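Local coordinates for protein heat-inducible transcription repressor HrcA (Thermotoga maritima, PDB 1STZ) that probably represses the class I heat shock operons grpE-dnaK-dnaJ and groELS as a DNA-binding regulator, preventing their heat-shock induction, at residues C25-Y30 with R77-K82; R143-L148 with R198-V203; Y134-R139 with Y305-K310; E100-V105 with N317-E322. All coordinates share one frame; numbering follows the deposited sequence.

Contact 1: C25-Y30 with R77-K82; sequences CIVREY and RIPTDK
One face of the Tyr30 ring receives both Ile78 and Pro79. CG2 of Ile78 stands 4.2 Å from the centroid of the Tyr30 ring, 25° off its normal and displaced toward the rim near CZ, a CH-pi contact. Nearer the root of the side chain Pro79 sits on that same face, its CD 3.6 Å from Tyr30 CG, while Pro79 CG comes to 3.4 Å from Tyr30 CD2. The ring gets there because Tyr30 CG is anti to the backbone N (chi1 176°). One turn earlier on the helix, Val27 CG2 meets the proline from another side, 3.8 Å from Pro79 CB. No hydrogen bond crosses; the contact rests on van der Waals packing and the CH-pi approach. An alanine at Tyr30 would remove the whole ring and probably leave Ile78 and one side of Pro79 poorly packed against the helix. Thr80 caps helix 81-94, whose Leu84 touches both Val27 and Pro79. Helix 17-33 thus packs on strand 78-79, which pairs with strand 68-69 in the two-stranded hairpin of a winged helix-turn-helix domain, the kind of fold expected of a DNA-binding repressor.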
loop_
_atom_site.group_PDB
_atom_site.type_symbol
_atom_site.label_atom_id
_atom_site.label_comp_id
_atom_site.label_asym_id
_atom_site.label_seq_id
_atom_site.Cartn_x
_atom_site.Cartn_y
_atom_site.Cartn_z
ATOM N N CYS A 25 -16.882 -28.494 3.499
ATOM C CA CYS A 25 -17.860 -27.412 3.639
ATOM C C CYS A 25 -18.096 -27.041 5.100
ATOM O O CYS A 25 -18.178 -25.862 5.420
ATOM C CB CYS A 25 -19.183 -27.755 2.956
ATOM S SG CYS A 25 -19.094 -27.497 1.175
ATOM N N ILE A 26 -18.198 -28.047 5.967
ATOM C CA ILE A 26 -18.393 -27.833 7.396
ATOM C C ILE A 26 -17.285 -26.942 7.962
ATOM O O ILE A 26 -17.566 -25.947 8.618
ATOM C CB ILE A 26 -18.438 -29.197 8.151
ATOM C CG1 ILE A 26 -19.773 -29.902 7.894
ATOM C CG2 ILE A 26 -18.223 -29.022 9.658
ATOM C CD1 ILE A 26 -19.740 -31.397 8.107
ATOM N N VAL A 27 -16.035 -27.304 7.692
ATOM C CA VAL A 27 -14.881 -26.562 8.191
ATOM C C VAL A 27 -14.849 -25.151 7.627
ATOM O O VAL A 27 -14.616 -24.198 8.355
ATOM C CB VAL A 27 -13.551 -27.278 7.865
ATOM C CG1 VAL A 27 -12.379 -26.464 8.363
ATOM C CG2 VAL A 27 -13.510 -28.653 8.520
ATOM N N ARG A 28 -15.116 -25.012 6.337
ATOM C CA ARG A 28 -15.142 -23.709 5.694
ATOM C C ARG A 28 -16.241 -22.841 6.298
ATOM O O ARG A 28 -16.037 -21.663 6.582
ATOM C CB ARG A 28 -15.393 -23.886 4.190
ATOM C CG ARG A 28 -15.231 -22.628 3.375
ATOM C CD ARG A 28 -15.914 -22.696 2.025
ATOM N NE ARG A 28 -15.039 -23.212 0.968
ATOM C CZ ARG A 28 -14.043 -22.525 0.404
ATOM N NH1 ARG A 28 -13.758 -21.288 0.810
ATOM N NH2 ARG A 28 -13.312 -23.077 -0.568
ATOM N N GLU A 29 -17.413 -23.432 6.491
ATOM C CA GLU A 29 -18.518 -22.732 7.127
ATOM C C GLU A 29 -18.210 -22.384 8.585
ATOM O O GLU A 29 -18.596 -21.327 9.052
ATOM C CB GLU A 29 -19.805 -23.559 7.031
ATOM C CG GLU A 29 -21.048 -22.879 7.590
ATOM C CD GLU A 29 -21.395 -21.574 6.898
ATOM O OE1 GLU A 29 -22.226 -20.817 7.443
ATOM O OE2 GLU A 29 -20.840 -21.299 5.814
ATOM N N TYR A 30 -17.495 -23.250 9.292
ATOM C CA TYR A 30 -17.205 -23.003 10.710
ATOM C C TYR A 30 -16.226 -21.843 10.887
ATOM O O TYR A 30 -16.394 -21.011 11.773
ATOM C CB TYR A 30 -16.630 -24.249 11.373
ATOM C CG TYR A 30 -16.217 -24.049 12.812
ATOM C CD1 TYR A 30 -17.155 -23.760 13.794
ATOM C CD2 TYR A 30 -14.884 -24.159 13.189
ATOM C CE1 TYR A 30 -16.777 -23.577 15.128
ATOM C CE2 TYR A 30 -14.498 -23.987 14.506
ATOM C CZ TYR A 30 -15.441 -23.689 15.466
ATOM O OH TYR A 30 -15.031 -23.519 16.759
ATOM N N ARG A 77 -22.288 -29.449 14.074
ATOM C CA ARG A 77 -21.029 -30.074 14.423
ATOM C C ARG A 77 -19.884 -29.082 14.264
ATOM O O ARG A 77 -20.010 -28.066 13.587
ATOM C CB ARG A 77 -20.806 -31.312 13.554
ATOM C CG ARG A 77 -21.898 -32.400 13.715
ATOM C CD ARG A 77 -21.978 -32.955 15.135
ATOM N NE ARG A 77 -22.866 -34.104 15.311
ATOM C CZ ARG A 77 -24.159 -34.034 15.630
ATOM N NH1 ARG A 77 -24.771 -32.862 15.770
ATOM N NH2 ARG A 77 -24.856 -35.157 15.800
ATOM N N ILE A 78 -18.763 -29.388 14.897
ATOM C CA ILE A 78 -17.598 -28.501 14.897
ATOM C C ILE A 78 -16.372 -29.336 14.537
ATOM O O ILE A 78 -16.229 -30.450 15.036
ATOM C CB ILE A 78 -17.432 -27.880 16.311
ATOM C CG1 ILE A 78 -18.484 -26.798 16.535
ATOM C CG2 ILE A 78 -16.042 -27.279 16.506
ATOM C CD1 ILE A 78 -18.456 -26.192 17.942
ATOM N N PRO A 79 -15.489 -28.831 13.691
ATOM C CA PRO A 79 -14.273 -29.587 13.369
ATOM C C PRO A 79 -13.369 -29.845 14.580
ATOM O O PRO A 79 -13.249 -29.002 15.434
ATOM C CB PRO A 79 -13.547 -28.696 12.347
ATOM C CG PRO A 79 -14.182 -27.362 12.441
ATOM C CD PRO A 79 -15.561 -27.561 12.944
ATOM N N THR A 80 -12.793 -31.038 14.642
ATOM C CA THR A 80 -11.692 -31.324 15.548
ATOM C C THR A 80 -10.406 -30.835 14.944
ATOM O O THR A 80 -10.402 -30.331 13.832
ATOM C CB THR A 80 -11.598 -32.838 15.790
ATOM O OG1 THR A 80 -11.271 -33.489 14.567
ATOM C CG2 THR A 80 -12.953 -33.426 16.216
ATOM N N ASP A 81 -9.304 -30.982 15.662
ATOM C CA ASP A 81 -7.984 -30.663 15.095
ATOM C C ASP A 81 -7.704 -31.523 13.868
ATOM O O ASP A 81 -7.065 -31.072 12.926
ATOM C CB ASP A 81 -6.869 -30.842 16.126
ATOM C CG ASP A 81 -6.923 -29.800 17.227
ATOM O OD1 ASP A 81 -7.635 -28.784 17.048
ATOM O OD2 ASP A 81 -6.312 -29.907 18.310
ATOM N N LYS A 82 -8.200 -32.757 13.872
ATOM C CA LYS A 82 -8.051 -33.637 12.721
ATOM C C LYS A 82 -8.810 -33.086 11.507
ATOM O O LYS A 82 -8.310 -33.093 10.393
ATOM C CB LYS A 82 -8.515 -35.050 13.069
ATOM C CG LYS A 82 -8.147 -36.071 12.029
ATOM C CD LYS A 82 -8.797 -37.385 12.336
ATOM C CE LYS A 82 -8.319 -38.485 11.417
ATOM N NZ LYS A 82 -9.078 -39.735 11.704
#

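Contact 2: R143-L148 with R198-V203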
loop_
_atom_site.group_PDB
_atom_site.type_symbol
_atom_site.label_atom_id
_atom_site.label_comp_id
_atom_site.label_asym_id
_atom_site.label_seq_id
_atom_site.Cartn_x
_atom_site.Cartn_y
_atom_site.Cartn_z
ATOM N N ARG A 143 25.822 -13.018 17.416
ATOM C CA ARG A 143 27.036 -13.781 17.700
ATOM C C ARG A 143 28.095 -13.745 16.585
ATOM O O ARG A 143 29.279 -13.658 16.878
ATOM C CB ARG A 143 26.659 -15.232 18.029
ATOM C CG ARG A 143 27.821 -16.206 18.093
ATOM C CD ARG A 143 27.357 -17.634 18.301
ATOM N NE ARG A 143 28.148 -18.589 17.526
ATOM C CZ ARG A 143 27.747 -19.820 17.205
ATOM N NH1 ARG A 143 26.547 -20.273 17.589
ATOM N NH2 ARG A 143 28.558 -20.610 16.499
ATOM N N ASP A 144 27.669 -13.803 15.324
ATOM C CA ASP A 144 28.602 -13.809 14.176
ATOM C C ASP A 144 28.311 -12.657 13.195
ATOM O O ASP A 144 28.677 -12.729 12.016
ATOM C CB ASP A 144 28.582 -15.170 13.450
ATOM C CG ASP A 144 27.452 -15.278 12.409
ATOM O OD1 ASP A 144 26.258 -15.122 12.792
ATOM O OD2 ASP A 144 27.690 -15.501 11.185
ATOM N N LEU A 145 27.667 -11.602 13.695
ATOM C CA LEU A 145 27.375 -10.412 12.902
ATOM C C LEU A 145 28.620 -9.531 12.927
ATOM O O LEU A 145 28.766 -8.683 13.811
ATOM C CB LEU A 145 26.187 -9.659 13.512
ATOM C CG LEU A 145 24.932 -9.327 12.704
ATOM C CD1 LEU A 145 24.163 -8.184 13.365
ATOM C CD2 LEU A 145 25.255 -8.983 11.274
ATOM N N LYS A 146 29.525 -9.728 11.976
ATOM C CA LYS A 146 30.728 -8.905 11.904
ATOM C C LYS A 146 30.394 -7.434 11.592
ATOM O O LYS A 146 29.575 -7.148 10.729
ATOM C CB LYS A 146 31.684 -9.455 10.846
ATOM C CG LYS A 146 32.384 -10.740 11.250
ATOM C CD LYS A 146 33.751 -10.839 10.582
ATOM C CE LYS A 146 34.654 -11.895 11.234
ATOM N NZ LYS A 146 36.019 -11.839 10.621
ATOM N N ILE A 147 31.021 -6.515 12.317
ATOM C CA ILE A 147 30.988 -5.100 11.981
ATOM C C ILE A 147 32.012 -4.851 10.859
ATOM O O ILE A 147 33.220 -4.969 11.071
ATOM C CB ILE A 147 31.328 -4.236 13.215
ATOM C CG1 ILE A 147 30.286 -4.421 14.321
ATOM C CG2 ILE A 147 31.455 -2.752 12.816
ATOM C CD1 ILE A 147 30.750 -3.952 15.696
ATOM N N LEU A 148 31.528 -4.522 9.670
ATOM C CA LEU A 148 32.391 -4.318 8.493
ATOM C C LEU A 148 32.958 -2.905 8.433
ATOM O O LEU A 148 33.989 -2.676 7.808
ATOM C CB LEU A 148 31.607 -4.594 7.204
ATOM C CG LEU A 148 30.899 -5.951 7.119
ATOM C CD1 LEU A 148 30.032 -6.034 5.888
ATOM C CD2 LEU A 148 31.902 -7.097 7.126
ATOM N N ARG A 198 35.220 -7.290 14.406
ATOM C CA ARG A 198 34.614 -7.802 15.628
ATOM C C ARG A 198 33.128 -7.912 15.407
ATOM O O ARG A 198 32.583 -7.216 14.561
ATOM C CB ARG A 198 34.917 -6.860 16.781
ATOM C CG ARG A 198 36.369 -6.464 16.802
ATOM C CD ARG A 198 37.098 -6.711 18.076
ATOM N NE ARG A 198 36.867 -8.020 18.682
ATOM C CZ ARG A 198 37.546 -8.444 19.738
ATOM N NH1 ARG A 198 38.493 -7.681 20.261
ATOM N NH2 ARG A 198 37.298 -9.631 20.268
ATOM N N THR A 199 32.462 -8.785 16.150
ATOM C CA THR A 199 31.018 -8.970 15.988
ATOM C C THR A 199 30.211 -8.125 16.973
ATOM O O THR A 199 30.738 -7.650 17.953
ATOM C CB THR A 199 30.621 -10.456 16.091
ATOM O OG1 THR A 199 30.745 -10.915 17.438
ATOM C CG2 THR A 199 31.589 -11.344 15.302
ATOM N N VAL A 200 28.934 -7.916 16.672
ATOM C CA VAL A 200 28.032 -7.195 17.558
ATOM C C VAL A 200 27.912 -7.988 18.861
ATOM O O VAL A 200 27.841 -7.404 19.926
ATOM C CB VAL A 200 26.651 -6.985 16.919
ATOM C CG1 VAL A 200 25.666 -6.351 17.908
ATOM C CG2 VAL A 200 26.771 -6.103 15.668
ATOM N N GLY A 201 27.922 -9.313 18.763
ATOM C CA GLY A 201 27.896 -10.197 19.933
ATOM C C GLY A 201 29.074 -9.984 20.866
ATOM O O GLY A 201 28.937 -10.024 22.079
ATOM N N GLU A 202 30.243 -9.731 20.302
ATOM C CA GLU A 202 31.412 -9.423 21.111
ATOM C C GLU A 202 31.267 -8.112 21.881
ATOM O O GLU A 202 31.676 -8.036 23.045
ATOM C CB GLU A 202 32.665 -9.397 20.244
ATOM C CG GLU A 202 33.101 -10.788 19.817
ATOM C CD GLU A 202 34.383 -10.775 19.005
ATOM O OE1 GLU A 202 34.556 -9.860 18.163
ATOM O OE2 GLU A 202 35.213 -11.687 19.208
ATOM N N VAL A 203 30.694 -7.093 21.229
ATOM C CA VAL A 203 30.416 -5.801 21.875
ATOM C C VAL A 203 29.398 -5.964 23.028
ATOM O O VAL A 203 29.595 -5.425 24.114
ATOM C CB VAL A 203 29.915 -4.725 20.848
ATOM C CG1 VAL A 203 29.632 -3.403 21.550
ATOM C CG2 VAL A 203 30.945 -4.509 19.739
#
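With chi1 at 71°, Thr199 holds OG1 between its backbone N and carbonyl carbon. Thr199 OG1 donates to Arg143 O at 3.2 Å, from above that carbonyl plane, and accepts from Glu202 N at 3.1 Å. Glu202 answers through OE1, which takes Thr199 N at 3.1 Å: a capping box. Arg198 grips the same carboxylate side-on, NE to OE1 and NH2 to OE2. The loop between strands 134-138 and 149-154 is pinned to the start of helix 200-205 by this threonine and by a single backbone bridge, Lys146 to Thr199. A valine at Thr199 would lose the hydroxyl and probably loosen both helix cap and hold on Arg143. Ile147 N reaches Arg198 O at 2.8 Å, nearly straight (175°), and Val200 N reaches Leu145 O at 3.0 Å. Arg143 CA lies so close that a beta carbon on Gly201 would run into it. The Ile147 and Val200 side chains cross at about a right angle, CG1 against CG2, and Ile147 CD1 meets Val203 CG2.

Contact 3: Y134-R139 with Y305-K310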
loop_
_atom_site.group_PDB
_atom_site.type_symbol
_atom_site.label_atom_id
_atom_site.label_comp_id
_atom_site.label_asym_id
_atom_site.label_seq_id
_atom_site.Cartn_x
_atom_site.Cartn_y
_atom_site.Cartn_z
ATOM N N TYR A 134 -0.550 -12.906 15.389
ATOM C CA TYR A 134 0.580 -12.442 16.180
ATOM C C TYR A 134 1.833 -13.018 15.550
ATOM O O TYR A 134 1.936 -14.223 15.412
ATOM C CB TYR A 134 0.479 -12.987 17.602
ATOM C CG TYR A 134 1.573 -12.557 18.572
ATOM C CD1 TYR A 134 2.418 -13.485 19.160
ATOM C CD2 TYR A 134 1.724 -11.236 18.933
ATOM C CE1 TYR A 134 3.397 -13.095 20.090
ATOM C CE2 TYR A 134 2.702 -10.838 19.852
ATOM C CZ TYR A 134 3.535 -11.777 20.413
ATOM O OH TYR A 134 4.505 -11.394 21.310
ATOM N N VAL A 135 2.774 -12.155 15.193
ATOM C CA VAL A 135 4.005 -12.546 14.525
ATOM C C VAL A 135 5.245 -12.364 15.394
ATOM O O VAL A 135 5.400 -11.341 16.059
ATOM C CB VAL A 135 4.165 -11.752 13.227
ATOM C CG1 VAL A 135 5.523 -12.011 12.568
ATOM C CG2 VAL A 135 3.038 -12.093 12.290
ATOM N N LEU A 136 6.103 -13.382 15.411
ATOM C CA LEU A 136 7.465 -13.266 15.933
ATOM C C LEU A 136 8.422 -13.508 14.786
ATOM O O LEU A 136 8.281 -14.498 14.074
ATOM C CB LEU A 136 7.740 -14.298 17.018
ATOM C CG LEU A 136 6.925 -14.223 18.294
ATOM C CD1 LEU A 136 7.409 -15.311 19.221
ATOM C CD2 LEU A 136 6.987 -12.867 19.000
ATOM N N ILE A 137 9.360 -12.589 14.579
ATOM C CA ILE A 137 10.468 -12.784 13.650
ATOM C C ILE A 137 11.772 -12.774 14.443
ATOM O O ILE A 137 12.097 -11.789 15.094
ATOM C CB ILE A 137 10.518 -11.675 12.595
ATOM C CG1 ILE A 137 9.188 -11.605 11.831
ATOM C CG2 ILE A 137 11.684 -11.909 11.623
ATOM C CD1 ILE A 137 9.179 -10.633 10.697
ATOM N N GLU A 138 12.514 -13.870 14.364
ATOM C CA GLU A 138 13.843 -13.953 14.916
ATOM C C GLU A 138 14.817 -13.032 14.133
ATOM O O GLU A 138 15.002 -13.220 12.933
ATOM C CB GLU A 138 14.307 -15.401 14.870
ATOM C CG GLU A 138 15.457 -15.723 15.796
ATOM C CD GLU A 138 15.893 -17.173 15.729
ATOM O OE1 GLU A 138 15.631 -17.863 14.709
ATOM O OE2 GLU A 138 16.533 -17.628 16.703
ATOM N N ARG A 139 15.402 -12.041 14.819
ATOM C CA ARG A 139 16.437 -11.167 14.263
ATOM C C ARG A 139 17.721 -11.962 13.979
ATOM O O ARG A 139 17.975 -12.983 14.601
ATOM C CB ARG A 139 16.760 -10.011 15.234
ATOM C CG ARG A 139 15.591 -9.099 15.534
ATOM C CD ARG A 139 15.932 -7.891 16.406
ATOM N NE ARG A 139 14.891 -6.864 16.335
ATOM C CZ ARG A 139 13.891 -6.684 17.200
ATOM N NH1 ARG A 139 13.708 -7.473 18.254
ATOM N NH2 ARG A 139 13.037 -5.691 16.996
ATOM N N TYR A 305 7.379 -16.913 12.934
ATOM C CA TYR A 305 6.217 -17.580 13.513
ATOM C C TYR A 305 4.987 -16.695 13.391
ATOM O O TYR A 305 5.045 -15.516 13.710
ATOM C CB TYR A 305 6.451 -17.882 14.986
ATOM C CG TYR A 305 7.675 -18.713 15.243
ATOM C CD1 TYR A 305 8.913 -18.119 15.382
ATOM C CD2 TYR A 305 7.591 -20.094 15.356
ATOM C CE1 TYR A 305 10.047 -18.881 15.625
ATOM C CE2 TYR A 305 8.712 -20.858 15.586
ATOM C CZ TYR A 305 9.939 -20.248 15.725
ATOM O OH TYR A 305 11.062 -21.007 15.987
ATOM N N LEU A 306 3.891 -17.276 12.903
ATOM C CA LEU A 306 2.568 -16.653 12.895
ATOM C C LEU A 306 1.610 -17.477 13.776
ATOM O O LEU A 306 1.306 -18.636 13.472
ATOM C CB LEU A 306 2.027 -16.676 11.469
ATOM C CG LEU A 306 0.925 -15.736 10.983
ATOM C CD1 LEU A 306 -0.075 -16.471 10.138
ATOM C CD2 LEU A 306 0.253 -14.900 12.041
ATOM N N PHE A 307 1.103 -16.868 14.823
ATOM C CA PHE A 307 0.143 -17.494 15.708
ATOM C C PHE A 307 -1.212 -16.860 15.470
ATOM O O PHE A 307 -1.334 -15.648 15.471
ATOM C CB PHE A 307 0.533 -17.289 17.171
ATOM C CG PHE A 307 1.800 -17.967 17.564
ATOM C CD1 PHE A 307 3.003 -17.282 17.528
ATOM C CD2 PHE A 307 1.786 -19.272 18.022
ATOM C CE1 PHE A 307 4.193 -17.912 17.924
ATOM C CE2 PHE A 307 2.949 -19.893 18.397
ATOM C CZ PHE A 307 4.164 -19.205 18.342
ATOM N N THR A 308 -2.231 -17.689 15.269
ATOM C CA THR A 308 -3.612 -17.232 15.208
ATOM C C THR A 308 -4.444 -18.188 16.003
ATOM O O THR A 308 -3.971 -19.241 16.400
ATOM C CB THR A 308 -4.134 -17.246 13.741
ATOM O OG1 THR A 308 -4.029 -18.569 13.193
ATOM C CG2 THR A 308 -3.267 -16.382 12.815
ATOM N N SER A 309 -5.703 -17.855 16.208
ATOM C CA SER A 309 -6.679 -18.890 16.497
ATOM C C SER A 309 -6.618 -19.985 15.418
ATOM O O SER A 309 -6.349 -19.708 14.242
ATOM C CB SER A 309 -8.081 -18.317 16.530
ATOM O OG SER A 309 -9.013 -19.362 16.706
ATOM N N LYS A 310 -6.873 -21.223 15.818
ATOM C CA LYS A 310 -6.990 -22.327 14.855
ATOM C C LYS A 310 -8.265 -22.243 14.033
ATOM O O LYS A 310 -8.397 -22.958 13.046
ATOM C CB LYS A 310 -6.874 -23.702 15.539
ATOM C CG LYS A 310 -7.952 -24.065 16.514
ATOM C CD LYS A 310 -7.643 -25.437 17.116
ATOM C CE LYS A 310 -8.569 -25.792 18.289
ATOM N NZ LYS A 310 -8.124 -27.076 18.906
#
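Tyr134, Leu136, Tyr305 and Phe307 share one face of the sheet, and the Tyr134 and Phe307 side chains run side by side in the same direction. Phe307 CD1 comes to the edge of the Tyr134 ring, near its plane, 4.2 Å from Tyr134 CD1, so the two aromatics are not stacked face to face. The strands are neighbours in the five-stranded antiparallel sheet of a GAF-like domain, consistent with the family's assignment to the GAF clan. Leu136 fills in next to them, its CD1 4.3 Å from Phe307 CE1 and its CB the same distance from Tyr305 CB. Through the sheet, on the face turned to helix 116-131, Val135 CG2 meets Leu306 CD2 at 4.0 Å, with Leu127 and Ala128 of that helix against Val135.

The backbones between these two layers are zipped in regular register. Tyr134 and Phe307 form a hydrogen-bonded pair: Phe307 N gives to Tyr134 O at 2.8 Å and 179°, and Tyr134 N returns a bond to Phe307 O almost as straight. Leu136 and Tyr305 repeat the pattern, with Tyr305 N 2.8 Å from Leu136 O. Val135 and Leu306 between them are a non-hydrogen-bonded pair. Outward from the apolar layer the Tyr305 hydroxyl bonds to Leu263 O. Farther along, Thr308 OG1 donates to the carbonyl of the next residue, Ser309 O, at 2.8 Å.

Contact 4: E100-V105 with N317-E322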
loop_
_atom_site.group_PDB
_atom_site.type_symbol
_atom_site.label_atom_id
_atom_site.label_comp_id
_atom_site.label_asym_id
_atom_site.label_seq_id
_atom_site.Cartn_x
_atom_site.Cartn_y
_atom_site.Cartn_z
ATOM N N GLU A 100 -1.663 -17.330 -7.288
ATOM C CA GLU A 100 -1.949 -16.508 -6.113
ATOM C C GLU A 100 -2.835 -15.350 -6.549
ATOM O O GLU A 100 -4.057 -15.456 -6.496
ATOM C CB GLU A 100 -0.655 -16.004 -5.450
ATOM C CG GLU A 100 -0.873 -15.038 -4.288
ATOM C CD GLU A 100 0.293 -14.084 -4.048
ATOM O OE1 GLU A 100 0.351 -13.008 -4.687
ATOM O OE2 GLU A 100 1.147 -14.411 -3.199
ATOM N N ALA A 101 -2.210 -14.271 -7.023
ATOM C CA ALA A 101 -2.876 -12.990 -7.181
ATOM C C ALA A 101 -3.481 -12.562 -5.849
ATOM O O ALA A 101 -4.694 -12.686 -5.633
ATOM C CB ALA A 101 -3.931 -13.069 -8.265
ATOM N N ASP A 102 -2.615 -12.087 -4.950
ATOM C CA ASP A 102 -3.033 -11.452 -3.702
ATOM C C ASP A 102 -2.460 -10.033 -3.668
ATOM O O ASP A 102 -1.324 -9.814 -3.262
ATOM C CB ASP A 102 -2.572 -12.264 -2.501
ATOM C CG ASP A 102 -2.961 -11.635 -1.174
ATOM O OD1 ASP A 102 -3.291 -10.434 -1.112
ATOM O OD2 ASP A 102 -2.940 -12.282 -0.112
ATOM N N LEU A 103 -3.291 -9.090 -4.084
ATOM C CA LEU A 103 -2.895 -7.716 -4.305
ATOM C C LEU A 103 -2.278 -7.113 -3.045
ATOM O O LEU A 103 -1.236 -6.452 -3.102
ATOM C CB LEU A 103 -4.128 -6.892 -4.728
ATOM C CG LEU A 103 -4.164 -6.003 -5.972
ATOM C CD1 LEU A 103 -4.311 -4.561 -5.572
ATOM C CD2 LEU A 103 -2.972 -6.167 -6.903
ATOM N N ALA A 104 -2.927 -7.356 -1.908
ATOM C CA ALA A 104 -2.523 -6.737 -0.656
ATOM C C ALA A 104 -1.092 -7.109 -0.273
ATOM O O ALA A 104 -0.286 -6.242 0.068
ATOM C CB ALA A 104 -3.479 -7.114 0.449
ATOM N N VAL A 105 -0.781 -8.397 -0.333
ATOM C CA VAL A 105 0.533 -8.864 0.077
ATOM C C VAL A 105 1.619 -8.441 -0.936
ATOM O O VAL A 105 2.751 -8.204 -0.550
ATOM C CB VAL A 105 0.565 -10.381 0.355
ATOM C CG1 VAL A 105 0.681 -11.204 -0.922
ATOM C CG2 VAL A 105 1.696 -10.684 1.298
ATOM N N ASN A 317 -3.699 -17.438 5.149
ATOM C CA ASN A 317 -2.535 -17.349 6.031
ATOM C C ASN A 317 -1.285 -17.983 5.415
ATOM O O ASN A 317 -0.180 -17.455 5.562
ATOM C CB ASN A 317 -2.804 -17.990 7.399
ATOM C CG ASN A 317 -3.865 -17.267 8.193
ATOM O OD1 ASN A 317 -4.344 -16.206 7.810
ATOM N ND2 ASN A 317 -4.254 -17.858 9.306
ATOM N N HIS A 318 -1.472 -19.125 4.762
ATOM C CA HIS A 318 -0.395 -19.828 4.069
ATOM C C HIS A 318 0.160 -18.969 2.957
ATOM O O HIS A 318 1.372 -18.815 2.821
ATOM C CB HIS A 318 -0.856 -21.155 3.461
ATOM C CG HIS A 318 0.240 -21.880 2.754
ATOM N ND1 HIS A 318 0.374 -21.871 1.384
ATOM C CD2 HIS A 318 1.286 -22.600 3.232
ATOM C CE1 HIS A 318 1.456 -22.549 1.049
ATOM N NE2 HIS A 318 2.025 -23.009 2.149
ATOM N N ARG A 319 -0.731 -18.407 2.157
ATOM C CA ARG A 319 -0.333 -17.593 1.022
ATOM C C ARG A 319 0.469 -16.363 1.449
ATOM O O ARG A 319 1.491 -16.060 0.853
ATOM C CB ARG A 319 -1.576 -17.166 0.273
ATOM C CG ARG A 319 -1.369 -16.246 -0.903
ATOM C CD ARG A 319 -2.565 -15.337 -1.125
ATOM N NE ARG A 319 -3.782 -16.115 -1.040
ATOM C CZ ARG A 319 -4.937 -15.729 -0.513
ATOM N NH1 ARG A 319 -5.130 -14.514 -0.023
ATOM N NH2 ARG A 319 -5.936 -16.590 -0.502
ATOM N N VAL A 320 -0.027 -15.651 2.448
ATOM C CA VAL A 320 0.589 -14.434 2.919
ATOM C C VAL A 320 1.943 -14.735 3.575
ATOM O O VAL A 320 2.895 -14.001 3.363
ATOM C CB VAL A 320 -0.322 -13.684 3.909
ATOM C CG1 VAL A 320 0.400 -12.539 4.557
ATOM C CG2 VAL A 320 -1.526 -13.157 3.206
ATOM N N PHE A 321 2.024 -15.842 4.309
ATOM C CA PHE A 321 3.209 -16.206 5.085
ATOM C C PHE A 321 4.297 -16.589 4.139
ATOM O O PHE A 321 5.393 -16.069 4.214
ATOM C CB PHE A 321 2.876 -17.347 6.023
ATOM C CG PHE A 321 3.961 -17.704 7.015
ATOM C CD1 PHE A 321 3.985 -17.112 8.258
ATOM C CD2 PHE A 321 4.873 -18.718 6.741
ATOM C CE1 PHE A 321 4.924 -17.479 9.206
ATOM C CE2 PHE A 321 5.828 -19.097 7.685
ATOM C CZ PHE A 321 5.866 -18.467 8.908
ATOM N N GLU A 322 3.973 -17.462 3.200
ATOM C CA GLU A 322 4.920 -17.862 2.188
ATOM C C GLU A 322 5.464 -16.684 1.331
ATOM O O GLU A 322 6.667 -16.609 1.076
ATOM C CB GLU A 322 4.311 -18.935 1.287
ATOM C CG GLU A 322 5.324 -19.472 0.300
ATOM C CD GLU A 322 4.812 -20.590 -0.594
ATOM O OE1 GLU A 322 3.654 -20.525 -1.074
ATOM O OE2 GLU A 322 5.609 -21.522 -0.855
HETATM O O HOH W 1 2.229 -16.666 -1.699
#
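Asn317 lies near the start of helix 314-334, its O accepting from Phe321 N while its ND2 bonds to Thr312 OG1. Arg319 does most of the work. Anti at chi1 and extended at chi2, it carries CG and CD alongside the other segment, Arg319 CD 3.6 Å from Glu100 CG and 3.4 Å from Asp102 CB; the bend at chi3 (-46°) then turns the guanidinium toward Asp102. Arg319 NH1 makes a salt bridge to Asp102 OD2, 3.1 Å long and nearly straight at 175°. The oxygen lies in the guanidinium plane, but the arginine meets the carboxylate from above, their planes 71° apart. NH1 also salt-bridges to Glu180 of the second subunit, making this part of a subunit interface, and the arginine probably offsets the repulsion between Asp102 and that glutamate. Asp102 is also the N-cap of the short, weakly bonded helix 103-106, its OD1 accepting a weak bond from Val105 N at 3.3 Å, and its own N gives to Glu100 OE1. A water ties Glu100 to the helix main chain, donating to Glu100 OE2 at 2.9 Å and to Arg319 O at 2.7 Å. Next, the Val320 and Val105 side chains slide past each other in opposite directions, Val320 CG1 4.0 Å from Val105 CG2, while Val320 CG2 sits 3.7 Å from Asp102 OD2. Phe321 points away from 100-105 and packs on Val304 of strand 299-309.

Overall arrangement
The centre of contact 3 lies about 4 Å from the chain's centre, and every residue touching across it is buried. Contact 4 packs against it, Phe321 CE1 3.8 Å from Leu306 CB; its touching residues are buried or partly exposed, at a subunit interface. Contact 1 is also buried but belongs to the winged helix-turn-helix end, joined to contact 3 by a salt bridge, Asp81 OD1 to Lys310 NZ. Contact 2 is partly exposed, on the opposite side of the chain's centre from contact 1. Chemistry follows place: apolar packing in contact 1, backbone pairing between apolar layers in contact 3, helix capping with a single bridge in contact 2, and charge plus water in contact 4.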